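Local coordinates for protein glycerol-3-phosphate dehydrogenase [NAD(+)] 1 (Saccharomyces cerevisiae, PDB 4FGW) that interconverts dihydroxyacetone phosphate and sn-glycerol 3-phosphate with NAD(H), driving the glycerol accumulation that protects yeast cells against hyperosmotic stress, at residues 66-72 with 104-110; 215-219 with 230-234; 253-258 with 315-320; 279-283 with 350-356. One frame throughout, in Å; residues are numbered along the deposited sequence.

How the interactions relate
The four contacts sample both halves of the enzyme. Interactions 1 and 2 lie at the outermost strands of the eight-stranded Rossmann-type sheet, with centres 24 Å apart and nearest atoms about 11 Å apart. Interaction 1 is the one beside the predicted NAD(+) site: the side chain of Val72 is about 4 Å from that of Ser42. Interactions 3 and 4 lie in the helical C-terminal part, centres 27 Å apart, and their segments alternate along the chain. In interaction 3, the Ala315 side chain is about 6 Å from that of Asn311, a likely substrate-binding residue. In interaction 4, Phe279 is about 11 Å from Lys245, the likely proton acceptor, between side chains.

Interaction 1 (66-72 with 104-110); sequences PIVQMWV and NLVANPD
Strands 67-71 and 105-108 run parallel, their short axes 4.6 Å apart at closest and crossing at -33°. Val68 pairs with Leu105, Gln69 with Val106, Met70 with Ala107 and Trp71 with Asn108. The backbone ladder is Val68 N to Asn104 O (2.9 Å), Val106 N to Val68 O (3.0 Å), Met70 N to Val106 O (2.9 Å), Asn108 N to Met70 O (2.8 Å) and Val72 N to Asn108 O (2.8 Å). On one face, Leu105 (chi1 t, chi2 p) swings CD1 into the space between Val68 CG1 (4.1 Å) and Met70 CB (3.9 Å). Farther along, Val72 CG2 rests on the small Ala107 CB at 3.7 Å. On the other face, Asn108 ND2 gives a hydrogen bond to Gln69 OE1 (2.7 Å), while Asn108 OD1 accepts from Asp110 N (3.1 Å) in an Asx turn. The Trp71 indole, chi1 t, reaches past the strand end, and NE1 donates to Pro109 O (3.2 Å). This is the parallel pairing of a beta-alpha-beta unit in a Rossmann fold. Strand 35-40 flanks 67-71 on its other edge. Helix 44-59 covers Val68 and Leu105, helix 82-86 touches Val72 and Ala107, and helix 111-115 packs on Gln69, Trp71 and Asn108.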
loop_
_atom_site.group_PDB
_atom_site.type_symbol
_atom_site.label_atom_id
_atom_site.label_comp_id
_atom_site.label_asym_id
_atom_site.label_seq_id
_atom_site.Cartn_x
_atom_site.Cartn_y
_atom_site.Cartn_z
ATOM N N PRO A 66 32.608 -22.275 -0.956
ATOM C CA PRO A 66 32.306 -22.107 -2.392
ATOM C C PRO A 66 31.058 -22.811 -2.915
ATOM O O PRO A 66 30.319 -22.215 -3.690
ATOM C CB PRO A 66 33.581 -22.613 -3.088
ATOM C CG PRO A 66 34.635 -22.575 -2.046
ATOM C CD PRO A 66 33.940 -22.883 -0.764
ATOM N N ILE A 67 30.828 -24.063 -2.481
ATOM C CA ILE A 67 29.739 -24.937 -2.928
ATOM C C ILE A 67 28.478 -24.818 -2.071
ATOM O O ILE A 67 28.561 -24.813 -0.840
ATOM C CB ILE A 67 30.225 -26.418 -3.027
ATOM C CG1 ILE A 67 31.651 -26.532 -3.595
ATOM C CG2 ILE A 67 29.253 -27.295 -3.812
ATOM C CD1 ILE A 67 32.691 -26.976 -2.562
ATOM N N VAL A 68 27.329 -24.761 -2.736
ATOM C CA VAL A 68 26.031 -24.786 -2.069
ATOM C C VAL A 68 25.316 -26.043 -2.483
ATOM O O VAL A 68 25.205 -26.333 -3.660
ATOM C CB VAL A 68 25.140 -23.567 -2.427
ATOM C CG1 VAL A 68 23.709 -23.819 -2.035
ATOM C CG2 VAL A 68 25.634 -22.333 -1.750
ATOM N N GLN A 69 24.849 -26.781 -1.488
ATOM C CA GLN A 69 24.142 -28.045 -1.664
ATOM C C GLN A 69 22.627 -27.803 -1.702
ATOM O O GLN A 69 22.113 -26.968 -0.956
ATOM C CB GLN A 69 24.501 -29.013 -0.537
ATOM C CG GLN A 69 24.534 -30.475 -0.979
ATOM C CD GLN A 69 25.786 -30.925 -1.714
ATOM O OE1 GLN A 69 25.794 -31.971 -2.368
ATOM N NE2 GLN A 69 26.877 -30.172 -1.615
ATOM N N MET A 70 21.921 -28.507 -2.590
ATOM C CA MET A 70 20.472 -28.399 -2.697
ATOM C C MET A 70 19.856 -29.785 -2.641
ATOM O O MET A 70 20.132 -30.609 -3.517
ATOM C CB MET A 70 20.043 -27.650 -3.969
ATOM C CG MET A 70 18.527 -27.513 -4.101
ATOM S SD MET A 70 17.954 -26.600 -5.547
ATOM C CE MET A 70 18.412 -27.706 -6.858
ATOM N N TRP A 71 19.028 -30.045 -1.609
ATOM C CA TRP A 71 18.365 -31.335 -1.493
ATOM C C TRP A 71 17.247 -31.459 -2.520
ATOM O O TRP A 71 16.282 -30.693 -2.498
ATOM C CB TRP A 71 17.869 -31.651 -0.071
ATOM C CG TRP A 71 17.133 -32.962 -0.014
ATOM C CD1 TRP A 71 17.667 -34.208 -0.182
ATOM C CD2 TRP A 71 15.711 -33.145 0.062
ATOM N NE1 TRP A 71 16.674 -35.158 -0.147
ATOM C CE2 TRP A 71 15.462 -34.535 -0.003
ATOM C CE3 TRP A 71 14.620 -32.265 0.200
ATOM C CZ2 TRP A 71 14.170 -35.068 0.072
ATOM C CZ3 TRP A 71 13.341 -32.795 0.277
ATOM C CH2 TRP A 71 13.125 -34.181 0.218
ATOM N N VAL A 72 17.399 -32.436 -3.421
ATOM C CA VAL A 72 16.436 -32.737 -4.477
ATOM C C VAL A 72 15.845 -34.122 -4.211
ATOM O O VAL A 72 16.597 -35.092 -4.128
ATOM C CB VAL A 72 17.076 -32.657 -5.896
ATOM C CG1 VAL A 72 16.029 -32.851 -6.992
ATOM C CG2 VAL A 72 17.837 -31.348 -6.103
ATOM N N ASN A 104 28.490 -23.828 -8.866
ATOM C CA ASN A 104 28.667 -24.243 -7.492
ATOM C C ASN A 104 27.398 -24.660 -6.795
ATOM O O ASN A 104 27.393 -24.936 -5.610
ATOM C CB ASN A 104 29.305 -23.115 -6.707
ATOM C CG ASN A 104 28.806 -21.759 -7.123
ATOM O OD1 ASN A 104 28.466 -21.536 -8.268
ATOM N ND2 ASN A 104 28.766 -20.848 -6.187
ATOM N N LEU A 105 26.314 -24.674 -7.537
ATOM C CA LEU A 105 25.031 -25.156 -7.037
ATOM C C LEU A 105 24.916 -26.641 -7.375
ATOM O O LEU A 105 24.627 -27.002 -8.521
ATOM C CB LEU A 105 23.857 -24.335 -7.608
ATOM C CG LEU A 105 22.421 -24.731 -7.204
ATOM C CD1 LEU A 105 22.285 -24.928 -5.693
ATOM C CD2 LEU A 105 21.419 -23.700 -7.694
ATOM N N VAL A 106 25.186 -27.497 -6.372
ATOM C CA VAL A 106 25.180 -28.952 -6.507
ATOM C C VAL A 106 23.911 -29.576 -5.923
ATOM O O VAL A 106 23.580 -29.337 -4.761
ATOM C CB VAL A 106 26.489 -29.590 -5.943
ATOM C CG1 VAL A 106 26.427 -31.117 -5.950
ATOM C CG2 VAL A 106 27.711 -29.108 -6.718
ATOM N N ALA A 107 23.216 -30.385 -6.745
ATOM C CA ALA A 107 22.003 -31.111 -6.377
ATOM C C ALA A 107 22.379 -32.391 -5.612
ATOM O O ALA A 107 23.320 -33.088 -6.002
ATOM C CB ALA A 107 21.217 -31.461 -7.630
ATOM N N ASN A 108 21.641 -32.686 -4.539
ATOM C CA ASN A 108 21.899 -33.858 -3.709
ATOM C C ASN A 108 20.616 -34.658 -3.427
ATOM O O ASN A 108 19.654 -34.087 -2.909
ATOM C CB ASN A 108 22.604 -33.461 -2.410
ATOM C CG ASN A 108 23.418 -34.582 -1.812
ATOM O OD1 ASN A 108 22.912 -35.672 -1.517
ATOM N ND2 ASN A 108 24.708 -34.346 -1.633
ATOM N N PRO A 109 20.581 -35.975 -3.737
ATOM C CA PRO A 109 19.351 -36.744 -3.479
ATOM C C PRO A 109 19.176 -37.210 -2.032
ATOM O O PRO A 109 18.066 -37.592 -1.649
ATOM C CB PRO A 109 19.457 -37.920 -4.450
ATOM C CG PRO A 109 20.923 -38.121 -4.643
ATOM C CD PRO A 109 21.624 -36.814 -4.367
ATOM N N ASP A 110 20.272 -37.196 -1.240
ATOM C CA ASP A 110 20.291 -37.625 0.159
ATOM C C ASP A 110 20.179 -36.421 1.094
ATOM O O ASP A 110 21.041 -35.541 1.078
ATOM C CB ASP A 110 21.560 -38.451 0.455
ATOM C CG ASP A 110 21.544 -39.191 1.777
ATOM O OD1 ASP A 110 21.536 -38.522 2.837
ATOM O OD2 ASP A 110 21.619 -40.439 1.758
#

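Interaction 2 (215-219 with 230-234); sequences HKVLK and SVIED
This is a helix-on-strand packing contact near the surface, within the beta-alpha-beta unit of strand 194-199, helix 215-222 and strand 227-232. The last of these strands is an outermost strand of the Rossmann-type sheet in this chain. Residues 215-219 are helical and 230-232 extended. Their axes approach to 8.4 Å, with the two directions at 151°, close to antiparallel. No hydrogen bond crosses between the segments. Val231 (chi1 t) points toward the helix and buries the largest area. Its CG1 lies 4.1 Å from Leu218 CB, and its CG2 lies 3.8 Å from Lys219 CB. His215, chi1 m, lays its ring along the strand end. Glu233 CG sits at the ring edge, 3.6 Å from His215 CE1. The polar ends look outside the contact: His215 NE2 hydrogen-bonds to Tyr200 O, and Lys219 NZ to Val229 O. Asp234, past the strand, is the N-cap of helix 235-257. Over one face of the His215 ring, Val231 CG1 makes a CH-pi contact, 4.0 Å from the centroid and 29° off the normal.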
loop_
_atom_site.group_PDB
_atom_site.type_symbol
_atom_site.label_atom_id
_atom_site.label_comp_id
_atom_site.label_asym_id
_atom_site.label_seq_id
_atom_site.Cartn_x
_atom_site.Cartn_y
_atom_site.Cartn_z
ATOM N N HIS A 215 22.952 -10.291 11.091
ATOM C CA HIS A 215 22.233 -9.631 10.002
ATOM C C HIS A 215 23.110 -9.277 8.810
ATOM O O HIS A 215 22.607 -9.232 7.691
ATOM C CB HIS A 215 21.443 -8.427 10.520
ATOM C CG HIS A 215 20.297 -8.808 11.407
ATOM N ND1 HIS A 215 19.545 -7.850 12.053
ATOM C CD2 HIS A 215 19.806 -10.032 11.717
ATOM C CE1 HIS A 215 18.634 -8.517 12.743
ATOM N NE2 HIS A 215 18.754 -9.832 12.569
ATOM N N LYS A 216 24.418 -9.069 9.040
ATOM C CA LYS A 216 25.402 -8.767 7.997
ATOM C C LYS A 216 25.605 -9.986 7.088
ATOM O O LYS A 216 25.639 -9.837 5.865
ATOM C CB LYS A 216 26.741 -8.314 8.612
ATOM C CG LYS A 216 26.714 -6.898 9.193
ATOM C CD LYS A 216 27.924 -6.061 8.767
ATOM C CE LYS A 216 29.119 -6.184 9.687
ATOM N NZ LYS A 216 30.229 -5.284 9.269
ATOM N N VAL A 217 25.721 -11.192 7.697
ATOM C CA VAL A 217 25.892 -12.474 7.007
ATOM C C VAL A 217 24.640 -12.764 6.151
ATOM O O VAL A 217 24.773 -13.120 4.977
ATOM C CB VAL A 217 26.251 -13.614 8.004
ATOM C CG1 VAL A 217 26.067 -14.995 7.386
ATOM C CG2 VAL A 217 27.676 -13.453 8.533
ATOM N N LEU A 218 23.437 -12.546 6.729
ATOM C CA LEU A 218 22.145 -12.741 6.059
ATOM C C LEU A 218 21.918 -11.761 4.915
ATOM O O LEU A 218 21.321 -12.144 3.910
ATOM C CB LEU A 218 20.971 -12.705 7.051
ATOM C CG LEU A 218 20.920 -13.853 8.068
ATOM C CD1 LEU A 218 19.908 -13.574 9.127
ATOM C CD2 LEU A 218 20.642 -15.200 7.402
ATOM N N LYS A 219 22.408 -10.513 5.056
ATOM C CA LYS A 219 22.337 -9.490 4.013
ATOM C C LYS A 219 23.221 -9.911 2.849
ATOM O O LYS A 219 22.775 -9.866 1.712
ATOM C CB LYS A 219 22.760 -8.102 4.551
ATOM C CG LYS A 219 22.726 -6.967 3.512
ATOM C CD LYS A 219 21.363 -6.299 3.367
ATOM C CE LYS A 219 21.438 -5.089 2.463
ATOM N NZ LYS A 219 20.332 -4.127 2.737
ATOM N N SER A 230 16.245 -6.629 2.812
ATOM C CA SER A 230 16.201 -5.853 4.047
ATOM C C SER A 230 16.181 -6.881 5.183
ATOM O O SER A 230 15.314 -7.754 5.198
ATOM C CB SER A 230 14.962 -4.970 4.091
ATOM O OG SER A 230 14.795 -4.415 5.385
ATOM N N VAL A 231 17.165 -6.814 6.085
ATOM C CA VAL A 231 17.290 -7.743 7.209
ATOM C C VAL A 231 16.801 -7.102 8.506
ATOM O O VAL A 231 17.279 -6.036 8.896
ATOM C CB VAL A 231 18.701 -8.377 7.366
ATOM C CG1 VAL A 231 18.645 -9.609 8.269
ATOM C CG2 VAL A 231 19.298 -8.740 6.013
ATOM N N ILE A 232 15.835 -7.759 9.163
ATOM C CA ILE A 232 15.228 -7.306 10.421
ATOM C C ILE A 232 15.201 -8.443 11.453
ATOM O O ILE A 232 15.699 -9.536 11.174
ATOM C CB ILE A 232 13.818 -6.665 10.185
ATOM C CG1 ILE A 232 12.811 -7.675 9.579
ATOM C CG2 ILE A 232 13.920 -5.374 9.354
ATOM C CD1 ILE A 232 11.352 -7.372 9.829
ATOM N N GLU A 233 14.613 -8.186 12.629
ATOM C CA GLU A 233 14.478 -9.159 13.718
ATOM C C GLU A 233 13.100 -9.823 13.729
ATOM O O GLU A 233 13.004 -11.020 13.979
ATOM C CB GLU A 233 14.723 -8.481 15.077
ATOM C CG GLU A 233 16.185 -8.244 15.396
ATOM C CD GLU A 233 16.537 -8.504 16.846
ATOM O OE1 GLU A 233 16.547 -7.530 17.633
ATOM O OE2 GLU A 233 16.784 -9.681 17.201
ATOM N N ASP A 234 12.037 -9.032 13.480
ATOM C CA ASP A 234 10.638 -9.442 13.543
ATOM C C ASP A 234 10.222 -10.598 12.617
ATOM O O ASP A 234 9.651 -10.378 11.544
ATOM C CB ASP A 234 9.715 -8.208 13.462
ATOM C CG ASP A 234 8.255 -8.430 13.821
ATOM O OD1 ASP A 234 7.918 -9.532 14.308
ATOM O OD2 ASP A 234 7.449 -7.500 13.613
#

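Interaction 3 (253-258 with 315-320); sequences GFVEGL and ARLMAT
Two helices of the all-helical C-terminal part pack closely here through small residues. Helices 253-257 and 315-320 approach to 6.9 Å and cross at -41°. Gly253 and Gly257, one turn apart, make this possible: a CB on either would clash, with Ala315 CB at Gly253 and with Arg316 O and Ala319 CB at Gly257. Gly253 CA meets Ala315 CB at 3.7 Å. Gly253 O accepts the helical bond from Gly257 N (2.8 Å) and also a CA-H...O contact from Arg316 CA (3.3 Å). Arg316 O accepts from Thr320 N (3.0 Å) and from Thr320 OG1 (3.1 Å). The charged pair closes one margin. Glu256 (chi1 m, chi2 t) presents OE1 to Arg316 NE (2.8 Å) and NH2 (2.9 Å) as a salt bridge, and its OE2 takes a weak hydrogen bond from Ser265 OG. Phe254, chi1 m, lies against Ala315 and Met318. Helix 361-371 also covers its ring. Met318 SD, 5.0 Å from the Phe254 ring centroid, makes a Met-aromatic contact at the ring edge.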
loop_
_atom_site.group_PDB
_atom_site.type_symbol
_atom_site.label_atom_id
_atom_site.label_comp_id
_atom_site.label_asym_id
_atom_site.label_seq_id
_atom_site.Cartn_x
_atom_site.Cartn_y
_atom_site.Cartn_z
ATOM N N GLY A 253 -11.095 -8.108 -4.495
ATOM C CA GLY A 253 -11.717 -8.750 -5.647
ATOM C C GLY A 253 -13.216 -8.550 -5.664
ATOM O O GLY A 253 -13.778 -8.181 -6.702
ATOM N N PHE A 254 -13.866 -8.736 -4.486
ATOM C CA PHE A 254 -15.306 -8.533 -4.311
ATOM C C PHE A 254 -15.675 -7.122 -4.734
ATOM O O PHE A 254 -16.564 -6.923 -5.561
ATOM C CB PHE A 254 -15.723 -8.748 -2.840
ATOM C CG PHE A 254 -15.536 -10.135 -2.270
ATOM C CD1 PHE A 254 -15.327 -10.322 -0.909
ATOM C CD2 PHE A 254 -15.583 -11.256 -3.091
ATOM C CE1 PHE A 254 -15.150 -11.603 -0.382
ATOM C CE2 PHE A 254 -15.405 -12.533 -2.565
ATOM C CZ PHE A 254 -15.191 -12.701 -1.213
ATOM N N VAL A 255 -14.937 -6.157 -4.203
ATOM C CA VAL A 255 -15.116 -4.735 -4.430
ATOM C C VAL A 255 -14.843 -4.295 -5.893
ATOM O O VAL A 255 -15.588 -3.468 -6.425
ATOM C CB VAL A 255 -14.339 -3.995 -3.321
ATOM C CG1 VAL A 255 -13.294 -3.024 -3.851
ATOM C CG2 VAL A 255 -15.283 -3.350 -2.330
ATOM N N GLU A 256 -13.833 -4.904 -6.549
ATOM C CA GLU A 256 -13.484 -4.658 -7.953
ATOM C C GLU A 256 -14.572 -5.224 -8.878
ATOM O O GLU A 256 -15.081 -4.495 -9.730
ATOM C CB GLU A 256 -12.126 -5.286 -8.293
ATOM C CG GLU A 256 -10.935 -4.449 -7.859
ATOM C CD GLU A 256 -9.563 -5.003 -8.200
ATOM O OE1 GLU A 256 -9.488 -6.055 -8.875
ATOM O OE2 GLU A 256 -8.559 -4.386 -7.780
ATOM N N GLY A 257 -14.934 -6.498 -8.662
ATOM C CA GLY A 257 -15.953 -7.226 -9.410
ATOM C C GLY A 257 -17.324 -6.580 -9.380
ATOM O O GLY A 257 -18.094 -6.722 -10.333
ATOM N N LEU A 258 -17.632 -5.857 -8.279
ATOM C CA LEU A 258 -18.872 -5.101 -8.091
ATOM C C LEU A 258 -18.841 -3.797 -8.916
ATOM O O LEU A 258 -19.868 -3.124 -9.038
ATOM C CB LEU A 258 -19.082 -4.770 -6.600
ATOM C CG LEU A 258 -19.675 -5.859 -5.699
ATOM C CD1 LEU A 258 -19.485 -5.508 -4.235
ATOM C CD2 LEU A 258 -21.156 -6.072 -5.974
ATOM N N ALA A 315 -12.317 -13.974 -6.300
ATOM C CA ALA A 315 -13.209 -13.036 -5.629
ATOM C C ALA A 315 -13.914 -12.101 -6.612
ATOM O O ALA A 315 -15.094 -11.797 -6.430
ATOM C CB ALA A 315 -12.424 -12.238 -4.615
ATOM N N ARG A 316 -13.188 -11.663 -7.654
ATOM C CA ARG A 316 -13.673 -10.794 -8.729
ATOM C C ARG A 316 -14.761 -11.522 -9.544
ATOM O O ARG A 316 -15.796 -10.927 -9.853
ATOM C CB ARG A 316 -12.492 -10.381 -9.624
ATOM C CG ARG A 316 -12.612 -8.992 -10.201
ATOM C CD ARG A 316 -11.471 -8.690 -11.151
ATOM N NE ARG A 316 -10.255 -8.257 -10.458
ATOM C CZ ARG A 316 -9.050 -8.789 -10.651
ATOM N NH1 ARG A 316 -8.888 -9.795 -11.505
ATOM N NH2 ARG A 316 -7.998 -8.321 -9.991
ATOM N N LEU A 317 -14.542 -12.820 -9.851
ATOM C CA LEU A 317 -15.494 -13.648 -10.588
ATOM C C LEU A 317 -16.743 -13.918 -9.750
ATOM O O LEU A 317 -17.844 -13.860 -10.295
ATOM C CB LEU A 317 -14.851 -14.951 -11.101
ATOM C CG LEU A 317 -15.715 -15.817 -12.044
ATOM C CD1 LEU A 317 -16.058 -15.089 -13.352
ATOM C CD2 LEU A 317 -15.045 -17.133 -12.335
ATOM N N MET A 318 -16.576 -14.148 -8.420
ATOM C CA MET A 318 -17.679 -14.354 -7.467
ATOM C C MET A 318 -18.661 -13.172 -7.540
ATOM O O MET A 318 -19.873 -13.368 -7.492
ATOM C CB MET A 318 -17.138 -14.462 -6.036
ATOM C CG MET A 318 -16.643 -15.829 -5.654
ATOM S SD MET A 318 -15.750 -15.785 -4.077
ATOM C CE MET A 318 -17.099 -15.629 -2.919
ATOM N N ALA A 319 -18.120 -11.952 -7.670
ATOM C CA ALA A 319 -18.890 -10.716 -7.781
ATOM C C ALA A 319 -19.508 -10.557 -9.186
ATOM O O ALA A 319 -20.663 -10.141 -9.301
ATOM C CB ALA A 319 -17.999 -9.530 -7.450
ATOM N N THR A 320 -18.738 -10.911 -10.242
ATOM C CA THR A 320 -19.123 -10.848 -11.658
ATOM C C THR A 320 -20.281 -11.815 -11.981
ATOM O O THR A 320 -21.296 -11.392 -12.536
ATOM C CB THR A 320 -17.865 -11.073 -12.541
ATOM O OG1 THR A 320 -17.059 -9.896 -12.509
ATOM C CG2 THR A 320 -18.192 -11.423 -13.996
#

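Interaction 4 (279-283 with 350-356); sequences FGQMF and WLETCGS
Residues 279-283 end helix 261-283; residues 350-354 end helix 340-354 and run on into Gly355 and Ser356. The axes stay 13.6 Å apart and cross at 45°, so large side chains must span the gap. Gly355 is the first residue after the helix to leave helical phi/psi, with positive phi (76°), and Ser356 N reaches back to Leu351 O at 2.9 Å. Phe283 (chi1 m) points toward the other helix, and Trp350 (chi1 t) answers it. The Trp350 edge meets the Phe283 face; the centroids of the Phe283 ring and the Trp350 five-membered ring are 4.3 Å apart, with planes at 56°. Trp350 NE1 is 3.4 Å from Phe283 CE2. Phe279, chi1 t, brings CZ to 3.6 Å from Trp350 CD1. Leu351 CD2 touches both phenyl rings, 3.8 Å from Phe283 CZ and 4.4 Å from Phe279 CE1. Cys354 SG lies 3.5 Å from Phe283 CE2 in a sulfur-aromatic contact. Val161 of strand 160-162 touches both Phe283 and Trp350. The arrangement is an aromatic cluster joining two helix ends in the helical C-terminal part of the enzyme.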
loop_
_atom_site.group_PDB
_atom_site.type_symbol
_atom_site.label_atom_id
_atom_site.label_comp_id
_atom_site.label_asym_id
_atom_site.label_seq_id
_atom_site.Cartn_x
_atom_site.Cartn_y
_atom_site.Cartn_z
ATOM N N PHE A 279 -3.766 -7.993 14.274
ATOM C CA PHE A 279 -3.646 -9.437 14.470
ATOM C C PHE A 279 -2.259 -9.801 14.989
ATOM O O PHE A 279 -2.145 -10.586 15.935
ATOM C CB PHE A 279 -3.971 -10.210 13.175
ATOM C CG PHE A 279 -4.145 -11.701 13.364
ATOM C CD1 PHE A 279 -5.410 -12.254 13.514
ATOM C CD2 PHE A 279 -3.042 -12.550 13.409
ATOM C CE1 PHE A 279 -5.568 -13.630 13.709
ATOM C CE2 PHE A 279 -3.202 -13.922 13.607
ATOM C CZ PHE A 279 -4.463 -14.453 13.747
ATOM N N GLY A 280 -1.229 -9.258 14.342
ATOM C CA GLY A 280 0.158 -9.494 14.716
ATOM C C GLY A 280 0.462 -9.111 16.149
ATOM O O GLY A 280 0.976 -9.926 16.909
ATOM N N GLN A 281 0.098 -7.886 16.540
ATOM C CA GLN A 281 0.356 -7.355 17.878
ATOM C C GLN A 281 -0.501 -7.955 18.983
ATOM O O GLN A 281 -0.097 -7.929 20.149
ATOM C CB GLN A 281 0.279 -5.831 17.873
ATOM C CG GLN A 281 1.288 -5.204 16.920
ATOM C CD GLN A 281 1.424 -3.740 17.165
ATOM O OE1 GLN A 281 0.459 -2.971 17.052
ATOM N NE2 GLN A 281 2.634 -3.327 17.505
ATOM N N MET A 282 -1.675 -8.499 18.623
ATOM C CA MET A 282 -2.587 -9.153 19.560
ATOM C C MET A 282 -2.086 -10.564 19.897
ATOM O O MET A 282 -2.109 -10.951 21.063
ATOM C CB MET A 282 -4.004 -9.219 18.962
ATOM C CG MET A 282 -5.081 -9.607 19.954
ATOM S SD MET A 282 -6.728 -9.684 19.203
ATOM C CE MET A 282 -7.094 -7.924 19.011
ATOM N N PHE A 283 -1.637 -11.321 18.878
ATOM C CA PHE A 283 -1.194 -12.707 19.018
ATOM C C PHE A 283 0.313 -12.947 19.019
ATOM O O PHE A 283 0.757 -13.998 19.486
ATOM C CB PHE A 283 -1.923 -13.607 18.001
ATOM C CG PHE A 283 -3.428 -13.492 18.109
ATOM C CD1 PHE A 283 -4.161 -12.808 17.147
ATOM C CD2 PHE A 283 -4.104 -14.000 19.214
ATOM C CE1 PHE A 283 -5.548 -12.666 17.271
ATOM C CE2 PHE A 283 -5.484 -13.852 19.339
ATOM C CZ PHE A 283 -6.201 -13.199 18.361
ATOM N N TRP A 350 -10.020 -19.382 14.940
ATOM C CA TRP A 350 -9.083 -18.917 15.963
ATOM C C TRP A 350 -9.683 -17.770 16.771
ATOM O O TRP A 350 -9.574 -17.772 17.997
ATOM C CB TRP A 350 -7.748 -18.484 15.318
ATOM C CG TRP A 350 -6.755 -17.842 16.251
ATOM C CD1 TRP A 350 -6.095 -16.669 16.048
ATOM C CD2 TRP A 350 -6.311 -18.334 17.528
ATOM N NE1 TRP A 350 -5.259 -16.402 17.108
ATOM C CE2 TRP A 350 -5.371 -17.408 18.030
ATOM C CE3 TRP A 350 -6.636 -19.456 18.311
ATOM C CZ2 TRP A 350 -4.730 -17.581 19.261
ATOM C CZ3 TRP A 350 -6.022 -19.611 19.543
ATOM C CH2 TRP A 350 -5.061 -18.695 19.994
ATOM N N LEU A 351 -10.329 -16.809 16.082
ATOM C CA LEU A 351 -10.963 -15.647 16.703
ATOM C C LEU A 351 -12.182 -16.004 17.538
ATOM O O LEU A 351 -12.429 -15.340 18.543
ATOM C CB LEU A 351 -11.281 -14.556 15.675
ATOM C CG LEU A 351 -10.076 -13.862 15.035
ATOM C CD1 LEU A 351 -10.511 -12.964 13.888
ATOM C CD2 LEU A 351 -9.257 -13.095 16.064
ATOM N N GLU A 352 -12.926 -17.061 17.145
ATOM C CA GLU A 352 -14.081 -17.568 17.902
ATOM C C GLU A 352 -13.620 -18.165 19.231
ATOM O O GLU A 352 -14.262 -17.915 20.255
ATOM C CB GLU A 352 -14.891 -18.599 17.097
ATOM C CG GLU A 352 -15.944 -17.969 16.196
ATOM C CD GLU A 352 -16.927 -18.900 15.507
ATOM O OE1 GLU A 352 -17.972 -18.397 15.031
ATOM O OE2 GLU A 352 -16.642 -20.117 15.401
ATOM N N THR A 353 -12.487 -18.911 19.228
ATOM C CA THR A 353 -11.922 -19.518 20.445
ATOM C C THR A 353 -11.258 -18.478 21.369
ATOM O O THR A 353 -11.089 -18.732 22.563
ATOM C CB THR A 353 -11.068 -20.775 20.154
ATOM O OG1 THR A 353 -9.782 -20.409 19.669
ATOM C CG2 THR A 353 -11.743 -21.746 19.198
ATOM N N CYS A 354 -10.918 -17.301 20.812
ATOM C CA CYS A 354 -10.320 -16.162 21.515
ATOM C C CYS A 354 -11.387 -15.186 22.009
ATOM O O CYS A 354 -11.162 -14.469 22.987
ATOM C CB CYS A 354 -9.321 -15.452 20.606
ATOM S SG CYS A 354 -7.734 -16.303 20.438
ATOM N N GLY A 355 -12.513 -15.137 21.295
ATOM C CA GLY A 355 -13.603 -14.203 21.550
ATOM C C GLY A 355 -13.215 -12.826 21.047
ATOM O O GLY A 355 -13.531 -11.817 21.684
ATOM N N SER A 356 -12.498 -12.785 19.902
ATOM C CA SER A 356 -11.970 -11.568 19.272
ATOM C C SER A 356 -12.444 -11.356 17.813
ATOM O O SER A 356 -11.760 -10.689 17.029
ATOM C CB SER A 356 -10.445 -11.564 19.357
ATOM O OG SER A 356 -9.993 -11.662 20.700
#